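Local coordinates for uncharacterized protein AF_0941 (PDB 1YOZ) that is of unknown function, an all-helical archaeal protein of the AF0941-like family that pairs with a second copy of itself, at residues B[29-32]-B[33-36]; B[63-66]-B[67-71]. All coordinates share one frame; numbering follows the deposited sequence.

Interaction 1. Residues B[29-32]-B[33-36]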
loop_
_atom_site.group_PDB
_atom_site.type_symbol
_atom_site.label_atom_id
_atom_site.label_comp_id
_atom_site.label_asym_id
_atom_site.label_seq_id
_atom_site.Cartn_x
_atom_site.Cartn_y
_atom_site.Cartn_z
ATOM N N LEU B 29 -15.304 -6.613 9.988
ATOM C CA LEU B 29 -14.039 -5.988 9.651
ATOM C C LEU B 29 -13.821 -4.652 10.414
ATOM O O LEU B 29 -12.700 -4.352 10.812
ATOM C CB LEU B 29 -13.884 -5.830 8.130
ATOM C CG LEU B 29 -12.573 -5.249 7.578
ATOM C CD1 LEU B 29 -11.343 -6.073 7.921
ATOM C CD2 LEU B 29 -12.704 -5.074 6.083
ATOM N N LEU B 30 -14.910 -3.910 10.657
ATOM C CA LEU B 30 -14.847 -2.547 11.184
ATOM C C LEU B 30 -15.052 -2.429 12.682
ATOM O O LEU B 30 -15.236 -1.313 13.209
ATOM C CB LEU B 30 -15.853 -1.677 10.466
ATOM C CG LEU B 30 -15.624 -1.525 8.969
ATOM C CD1 LEU B 30 -16.807 -0.771 8.328
ATOM C CD2 LEU B 30 -14.325 -0.876 8.656
ATOM N N ASP B 31 -15.040 -3.576 13.352
ATOM C CA ASP B 31 -14.916 -3.654 14.799
ATOM C C ASP B 31 -13.476 -3.325 15.179
ATOM O O ASP B 31 -12.577 -4.062 14.826
ATOM C CB ASP B 31 -15.297 -5.045 15.299
ATOM C CG ASP B 31 -15.211 -5.152 16.808
ATOM O OD1 ASP B 31 -16.228 -4.998 17.504
ATOM O OD2 ASP B 31 -14.102 -5.357 17.315
ATOM N N GLN B 32 -13.265 -2.188 15.867
ATOM C CA GLN B 32 -11.901 -1.724 16.176
ATOM C C GLN B 32 -11.065 -2.692 16.990
ATOM O O GLN B 32 -9.838 -2.735 16.833
ATOM C CB GLN B 32 -11.863 -0.313 16.788
ATOM C CG GLN B 32 -12.608 -0.131 18.119
ATOM C CD GLN B 32 -12.329 1.242 18.749
ATOM O OE1 GLN B 32 -11.996 2.240 18.055
ATOM N NE2 GLN B 32 -12.466 1.304 20.071
ATOM N N LYS B 33 -11.702 -3.484 17.840
ATOM C CA LYS B 33 -10.974 -4.574 18.482
ATOM C C LYS B 33 -10.450 -5.568 17.463
ATOM O O LYS B 33 -9.300 -6.019 17.553
ATOM C CB LYS B 33 -11.838 -5.312 19.533
ATOM C CG LYS B 33 -11.042 -6.268 20.461
ATOM C CD LYS B 33 -9.986 -5.526 21.365
ATOM C CE LYS B 33 -8.537 -5.522 20.792
ATOM N NZ LYS B 33 -7.630 -4.531 21.543
ATOM N N ASN B 34 -11.281 -5.948 16.486
ATOM C CA ASN B 34 -10.809 -6.938 15.474
ATOM C C ASN B 34 -9.669 -6.321 14.627
ATOM O O ASN B 34 -8.744 -6.996 14.188
ATOM C CB ASN B 34 -11.956 -7.346 14.520
ATOM C CG ASN B 34 -13.030 -8.214 15.197
ATOM O OD1 ASN B 34 -12.817 -8.739 16.286
ATOM N ND2 ASN B 34 -14.194 -8.347 14.542
ATOM N N ILE B 35 -9.806 -5.029 14.361
ATOM C CA ILE B 35 -8.797 -4.280 13.586
ATOM C C ILE B 35 -7.449 -4.376 14.293
ATOM O O ILE B 35 -6.473 -4.875 13.729
ATOM C CB ILE B 35 -9.241 -2.807 13.341
ATOM C CG1 ILE B 35 -10.512 -2.782 12.492
ATOM C CG2 ILE B 35 -8.146 -1.987 12.626
ATOM C CD1 ILE B 35 -10.958 -1.375 12.080
ATOM N N PHE B 36 -7.407 -3.977 15.563
ATOM C CA PHE B 36 -6.155 -4.079 16.320
ATOM C C PHE B 36 -5.605 -5.510 16.277
ATOM O O PHE B 36 -4.453 -5.732 15.918
ATOM C CB PHE B 36 -6.386 -3.575 17.745
ATOM C CG PHE B 36 -5.131 -3.111 18.472
ATOM C CD1 PHE B 36 -5.227 -2.077 19.414
ATOM C CD2 PHE B 36 -3.891 -3.714 18.258
ATOM C CE1 PHE B 36 -4.093 -1.633 20.128
ATOM C CE2 PHE B 36 -2.764 -3.303 18.964
ATOM C CZ PHE B 36 -2.859 -2.254 19.904
#
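Leu29 offers its carbonyl oxygen to the side of Ile35, whose CG1 comes within 3.2 Å of Leu29 O, while the Leu29 side chain packs on Phe9 and Ile16 of helix 8-18. At Leu30 the chain leaves helical geometry; its CA lies near Ile35 CD1, and its side chain joins Ile35 in packing on Phe79 of helix 75-88. Asp31 is the N-cap of helix 32-51. A chi1 of -179° sets the carboxylate carbon opposite the residue's own amide nitrogen and beside its carbonyl carbon, bringing OD2 to Asn34 N, from which it accepts at 3.0 Å through its anti lone pair, with an N-H...O angle of 148°. The backbone oxygen Asp31 O takes the regular helical bond from Ile35 N at 3.0 Å and a weak one from Asn34 N. Alongside the carboxyl stem, Asn34 ND2 lies 3.6 Å from Asp31 CB and is hydrogen-bonded to Lys28 O, across the turn. Gln32 starts the helical run, its O accepting an almost straight bond from Phe36 N (3.0 Å), while its OE1 receives Asp98 N. An alanine here has no carboxylate, and Asn34 N would probably be left with just the weak bond to the backbone oxygen of the cap residue. A carboxylate at this end also probably interacts favourably with the helix dipole, so the cap combines hydrogen bonding with electrostatics.

Interaction 2. Residues B[63-66]-B[67-71]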
loop_
_atom_site.group_PDB
_atom_site.type_symbol
_atom_site.label_atom_id
_atom_site.label_comp_id
_atom_site.label_asym_id
_atom_site.label_seq_id
_atom_site.Cartn_x
_atom_site.Cartn_y
_atom_site.Cartn_z
ATOM N N ASN B 63 8.015 -3.815 4.766
ATOM C CA ASN B 63 6.621 -4.106 5.152
ATOM C C ASN B 63 6.167 -3.374 6.431
ATOM O O ASN B 63 5.040 -2.884 6.523
ATOM C CB ASN B 63 6.442 -5.640 5.301
ATOM C CG ASN B 63 4.973 -6.108 5.282
ATOM O OD1 ASN B 63 4.738 -7.281 5.001
ATOM N ND2 ASN B 63 3.999 -5.228 5.574
ATOM N N PHE B 64 7.031 -3.314 7.431
ATOM C CA PHE B 64 6.637 -2.677 8.689
ATOM C C PHE B 64 6.542 -1.169 8.478
ATOM O O PHE B 64 5.663 -0.549 9.029
ATOM C CB PHE B 64 7.679 -2.944 9.786
ATOM C CG PHE B 64 7.543 -4.301 10.438
ATOM C CD1 PHE B 64 6.324 -4.714 10.955
ATOM C CD2 PHE B 64 8.660 -5.131 10.558
ATOM C CE1 PHE B 64 6.197 -5.944 11.557
ATOM C CE2 PHE B 64 8.558 -6.398 11.161
ATOM C CZ PHE B 64 7.320 -6.792 11.674
ATOM N N TYR B 65 7.443 -0.588 7.683
ATOM C CA TYR B 65 7.336 0.860 7.356
ATOM C C TYR B 65 6.021 1.185 6.640
ATOM O O TYR B 65 5.285 2.105 7.009
ATOM C CB TYR B 65 8.508 1.290 6.514
ATOM C CG TYR B 65 8.493 2.786 6.275
ATOM C CD1 TYR B 65 8.877 3.689 7.289
ATOM C CD2 TYR B 65 8.148 3.289 5.035
ATOM C CE1 TYR B 65 8.859 5.114 7.040
ATOM C CE2 TYR B 65 8.139 4.699 4.777
ATOM C CZ TYR B 65 8.493 5.582 5.769
ATOM O OH TYR B 65 8.493 6.913 5.452
ATOM N N LEU B 66 5.681 0.400 5.638
ATOM C CA LEU B 66 4.424 0.626 4.933
ATOM C C LEU B 66 3.227 0.377 5.849
ATOM O O LEU B 66 2.200 1.061 5.754
ATOM C CB LEU B 66 4.331 -0.264 3.666
ATOM C CG LEU B 66 5.282 -0.090 2.458
ATOM C CD1 LEU B 66 4.887 -0.949 1.261
ATOM C CD2 LEU B 66 5.243 1.353 2.087
ATOM N N LEU B 67 3.328 -0.616 6.716
ATOM C CA LEU B 67 2.201 -0.981 7.563
ATOM C C LEU B 67 1.992 0.104 8.632
ATOM O O LEU B 67 0.880 0.533 8.902
ATOM C CB LEU B 67 2.464 -2.386 8.202
ATOM C CG LEU B 67 1.247 -3.075 8.801
ATOM C CD1 LEU B 67 0.295 -3.565 7.730
ATOM C CD2 LEU B 67 1.637 -4.221 9.755
ATOM N N LYS B 68 3.086 0.552 9.223
ATOM C CA LYS B 68 3.049 1.684 10.180
ATOM C C LYS B 68 2.501 2.947 9.532
ATOM O O LYS B 68 1.506 3.540 9.992
ATOM C CB LYS B 68 4.469 1.900 10.760
ATOM C CG LYS B 68 4.589 3.141 11.637
ATOM C CD LYS B 68 6.075 3.560 11.797
ATOM C CE LYS B 68 6.555 3.070 13.134
ATOM N NZ LYS B 68 8.050 3.228 13.282
ATOM N N THR B 69 3.091 3.352 8.407
ATOM C CA THR B 69 2.511 4.492 7.634
ATOM C C THR B 69 1.072 4.294 7.138
ATOM O O THR B 69 0.289 5.255 7.092
ATOM C CB THR B 69 3.524 5.021 6.521
ATOM O OG1 THR B 69 3.854 3.983 5.618
ATOM C CG2 THR B 69 4.805 5.365 7.171
ATOM N N TYR B 70 0.664 3.054 6.827
ATOM C CA TYR B 70 -0.742 2.785 6.504
ATOM C C TYR B 70 -1.587 3.085 7.700
ATOM O O TYR B 70 -2.645 3.713 7.570
ATOM C CB TYR B 70 -0.987 1.301 6.122
ATOM C CG TYR B 70 -2.443 1.010 5.805
ATOM C CD1 TYR B 70 -2.946 1.165 4.504
ATOM C CD2 TYR B 70 -3.326 0.567 6.790
ATOM C CE1 TYR B 70 -4.282 0.886 4.207
ATOM C CE2 TYR B 70 -4.680 0.310 6.479
ATOM C CZ TYR B 70 -5.133 0.469 5.190
ATOM O OH TYR B 70 -6.451 0.260 4.871
ATOM N N VAL B 71 -1.165 2.627 8.877
ATOM C CA VAL B 71 -2.035 2.816 10.048
ATOM C C VAL B 71 -2.140 4.331 10.374
ATOM O O VAL B 71 -3.241 4.873 10.541
ATOM C CB VAL B 71 -1.563 1.995 11.230
ATOM C CG1 VAL B 71 -2.224 2.441 12.560
ATOM C CG2 VAL B 71 -1.900 0.518 10.943
#
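Thr69 reaches back one helical turn to Tyr65, and its side chain can be followed atom by atom. CB sits 3.4 Å from Tyr65 O. There the chain forks: OG1 lies between the backbone N and the carbonyl carbon (chi1 59°), which turns the hydroxyl onto Tyr65 O, to which it donates at 2.7 Å. The same oxygen accepts Thr69 N at 2.9 Å, and the two donors arrive from opposite faces of the carbonyl plane, so one oxygen is gripped twice by one residue. The methyl branch, CG2, also lies 3.3 Å from Tyr65 O and ends over a face of the Tyr65 ring, 4.0 Å from the ring centroid and 14° off the normal, a CH-pi contact displaced toward the rim. Arg18 of the second subunit makes a cation-pi contact with this same ring. Farther round the helix, the side chains of Asn63 and Leu67 run side by side, Asn63 ND2 lying 4.2 Å from Leu67 CB, while Asn63 OD1 is hydrogen-bonded to Ile6 N, and Lys68 carries its amine off to salt bridges with Asp110 and Glu113. Backbone bonds from residue i+4 to i, joined by a threonine hydroxyl on the i-4 carbonyl, are typical of an alpha helix, here one that lines both the core and the subunit interface.

Overall arrangement
From the N terminus, the chain passes through helix 8-18 and helix 26-29 before interaction 1 rounds the short turn into helix 32-51. Interaction 2 comes later, within helix 57-73, the next helix along. The two are therefore in series, neither nesting nor crossing, and each closes only a local turn. Their centres lie about 17 Å apart, on opposite sides of the chain's centre, with nearest atoms about 7 Å apart. Helix 99-113 links them: Ile105 packs on Ile35 and Phe36 in one and on Val71 in the other. Phe9 of helix 8-18 likewise touches Ile35 and Tyr70. Interaction 2 alone of the pair also meets the second subunit.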